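Local structure of SAM-dependent methyltransferase (Pyrococcus horikoshii, 1WZN) at residues Y11-Y16 and R80-E85. The protein probably transfers a methyl group from S-adenosylmethionine to a substrate not identified here, and is seen with the product S-adenosylhomocysteine bound. Numbering follows the deposited sequence.
Sequences YYDTIY and RRKAKE. With SAH (S-adenosyl-L-homocysteine), chain F; SO4 (sulfate ion), chain D.
D13 and K82 form a salt bridge between the short N-terminal helix 12-15 and helix 73-85 of the Rossmann-like methyltransferase fold. It alone joins the two segments, whose closest CA atoms, those of D13 and K82, stand 10.9 Å apart, so the reach of the lysine closes most of the gap. K82 CB leaves the backbone toward helix 12-15, and CG continues, anti to the carbonyl carbon. The chain then bends about CG-CD (chi3 -61°); CD and CE each lie 3.4 Å from D13 OD2. NZ ends 2.7 Å from D13 OD2, on its syn side but 23° out of the carboxylate plane, and makes a weak second bond to T52 O. The K82 side chain also packs on I54 and L57 of helix 54-61. D13 OD1 bonds T52 OG1, so both carboxylate oxygens are held. Next to D13, Y12 lines the cofactor pocket, its OH 3.3 Å from SAH SD. R81 takes no part in the bridge; its NH1 is salt-bridged to E10 OE1, and its guanidinium meets at the edge a sulfate, probably from crystallisation, that R77 also binds. Were R81 shortened to an alanine, E10 would probably lose this partner and the sulfate its two-nitrogen grip. R81 NE reaches SO4 O2 at 2.9 Å, and R81 NH2 reaches SO4 O3 at 2.9 Å.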
# COMPACT_ATOMS: atom_id res chain seq x y z
N TYR A 11 3.62 -13.46 -30.84
CA TYR A 11 2.98 -13.68 -29.54
C TYR A 11 2.05 -12.54 -29.17
O TYR A 11 1.36 -12.59 -28.15
CB TYR A 11 4.05 -13.82 -28.44
CG TYR A 11 4.95 -15.03 -28.61
CD1 TYR A 11 4.52 -16.30 -28.25
CD2 TYR A 11 6.22 -14.89 -29.16
CE1 TYR A 11 5.34 -17.42 -28.44
CE2 TYR A 11 7.05 -16.00 -29.35
CZ TYR A 11 6.60 -17.25 -28.99
OH TYR A 11 7.41 -18.34 -29.19
N TYR A 12 2.02 -11.49 -29.99
CA TYR A 12 1.17 -10.34 -29.71
C TYR A 12 -0.31 -10.69 -29.47
O TYR A 12 -0.91 -10.24 -28.50
CB TYR A 12 1.26 -9.33 -30.87
CG TYR A 12 0.60 -8.00 -30.56
CD1 TYR A 12 1.29 -6.99 -29.86
CD2 TYR A 12 -0.72 -7.75 -30.93
CE1 TYR A 12 0.67 -5.79 -29.54
CE2 TYR A 12 -1.35 -6.55 -30.61
CZ TYR A 12 -0.64 -5.57 -29.92
OH TYR A 12 -1.27 -4.40 -29.59
N ASP A 13 -0.90 -11.49 -30.36
CA ASP A 13 -2.30 -11.86 -30.21
C ASP A 13 -2.54 -12.71 -28.96
O ASP A 13 -3.63 -12.70 -28.39
CB ASP A 13 -2.80 -12.59 -31.46
CG ASP A 13 -2.97 -11.66 -32.66
OD1 ASP A 13 -2.70 -10.45 -32.50
OD2 ASP A 13 -3.38 -12.13 -33.74
N THR A 14 -1.52 -13.44 -28.53
CA THR A 14 -1.62 -14.28 -27.34
C THR A 14 -1.61 -13.37 -26.12
O THR A 14 -2.47 -13.46 -25.24
CB THR A 14 -0.44 -15.26 -27.26
OG1 THR A 14 -0.56 -16.21 -28.32
CG2 THR A 14 -0.40 -15.98 -25.91
N ILE A 15 -0.63 -12.47 -26.09
CA ILE A 15 -0.50 -11.52 -25.00
C ILE A 15 -1.77 -10.68 -24.88
O ILE A 15 -2.24 -10.39 -23.78
CB ILE A 15 0.72 -10.59 -25.26
CG1 ILE A 15 2.01 -11.41 -25.17
CG2 ILE A 15 0.73 -9.43 -24.27
CD1 ILE A 15 3.24 -10.69 -25.69
N TYR A 16 -2.36 -10.32 -26.02
CA TYR A 16 -3.55 -9.47 -25.95
C TYR A 16 -4.83 -10.22 -26.30
O TYR A 16 -5.66 -9.76 -27.08
CB TYR A 16 -3.35 -8.29 -26.91
CG TYR A 16 -2.36 -7.34 -26.34
CD1 TYR A 16 -2.68 -6.57 -25.23
CD2 TYR A 16 -1.09 -7.24 -26.91
CE1 TYR A 16 -1.74 -5.71 -24.68
CE2 TYR A 16 -0.15 -6.37 -26.37
CZ TYR A 16 -0.47 -5.60 -25.26
OH TYR A 16 0.46 -4.75 -24.69
N ARG A 80 -1.64 -10.22 -42.30
CA ARG A 80 -1.93 -10.80 -43.61
C ARG A 80 -2.33 -12.27 -43.52
O ARG A 80 -3.20 -12.73 -44.25
CB ARG A 80 -0.72 -10.66 -44.54
CG ARG A 80 -0.37 -9.23 -44.90
CD ARG A 80 0.62 -9.19 -46.06
NE ARG A 80 1.06 -7.84 -46.39
CZ ARG A 80 2.21 -7.30 -45.98
NH1 ARG A 80 3.04 -8.00 -45.23
NH2 ARG A 80 2.53 -6.07 -46.35
N ARG A 81 -1.69 -12.99 -42.61
CA ARG A 81 -1.99 -14.41 -42.41
C ARG A 81 -3.44 -14.58 -41.97
O ARG A 81 -4.17 -15.41 -42.52
CB ARG A 81 -1.05 -15.00 -41.35
CG ARG A 81 -1.26 -16.49 -41.07
CD ARG A 81 -0.43 -16.94 -39.88
NE ARG A 81 0.98 -16.60 -40.04
CZ ARG A 81 1.72 -15.99 -39.11
NH1 ARG A 81 1.17 -15.66 -37.95
NH2 ARG A 81 2.99 -15.72 -39.35
N LYS A 82 -3.85 -13.78 -40.99
CA LYS A 82 -5.21 -13.85 -40.49
C LYS A 82 -6.23 -13.40 -41.53
O LYS A 82 -7.30 -13.99 -41.65
CB LYS A 82 -5.36 -13.01 -39.21
CG LYS A 82 -4.56 -13.56 -38.04
CD LYS A 82 -4.86 -12.83 -36.73
CE LYS A 82 -4.51 -11.36 -36.82
NZ LYS A 82 -4.77 -10.62 -35.53
N ALA A 83 -5.90 -12.35 -42.29
CA ALA A 83 -6.81 -11.86 -43.32
C ALA A 83 -7.03 -12.94 -44.37
O ALA A 83 -8.16 -13.20 -44.80
CB ALA A 83 -6.23 -10.60 -43.97
N LYS A 84 -5.94 -13.58 -44.79
CA LYS A 84 -6.03 -14.65 -45.79
C LYS A 84 -6.89 -15.80 -45.26
O LYS A 84 -7.78 -16.29 -45.97
CB LYS A 84 -4.62 -15.15 -46.13
CG LYS A 84 -4.57 -16.18 -47.24
CD LYS A 84 -3.13 -16.61 -47.50
CE LYS A 84 -3.05 -17.64 -48.62
NZ LYS A 84 -1.63 -17.97 -48.96
N GLU A 85 -6.65 -16.22 -44.02
CA GLU A 85 -7.41 -17.32 -43.42
C GLU A 85 -8.90 -17.01 -43.34
O GLU A 85 -9.74 -17.91 -43.43
CB GLU A 85 -6.91 -17.62 -42.00
CG GLU A 85 -5.43 -17.93 -41.88
CD GLU A 85 -4.98 -18.10 -40.44
OE1 GLU A 85 -5.46 -17.36 -39.56
OE2 GLU A 85 -4.12 -18.98 -40.19
N SAH F . -3.67 -1.03 -33.79
CA SAH F . -3.20 -2.40 -33.30
CB SAH F . -1.82 -2.46 -32.70
CG SAH F . -1.47 -1.67 -31.45
SD SAH F . 0.33 -1.98 -31.14
C SAH F . -4.31 -2.90 -32.28
O SAH F . -5.30 -2.19 -32.04
OXT SAH F . -4.11 -4.07 -31.76
C5' SAH F . 1.12 -0.50 -31.63
C4' SAH F . 1.57 -0.56 -33.17
O4' SAH F . 2.21 0.71 -33.35
C3' SAH F . 2.63 -1.58 -33.51
O3' SAH F . 2.14 -2.51 -34.47
C2' SAH F . 3.84 -0.68 -34.01
O2' SAH F . 4.62 -1.32 -35.00
C1' SAH F . 3.13 0.58 -34.48
N9 SAH F . 3.84 1.71 -34.58
C8 SAH F . 4.58 2.45 -33.67
N7 SAH F . 5.14 3.51 -34.13
C5 SAH F . 4.78 3.52 -35.51
C6 SAH F . 5.09 4.44 -36.56
N6 SAH F . 5.85 5.54 -36.40
N1 SAH F . 4.55 4.13 -37.79
C2 SAH F . 3.78 3.02 -38.00
N3 SAH F . 3.45 2.12 -37.02
C4 SAH F . 3.99 2.43 -35.80
S SO4 D . 3.09 -16.83 -43.02
O1 SO4 D . 3.44 -15.50 -43.54
O2 SO4 D . 1.63 -16.91 -42.80
O3 SO4 D . 3.79 -17.06 -41.74
O4 SO4 D . 3.49 -17.86 -43.99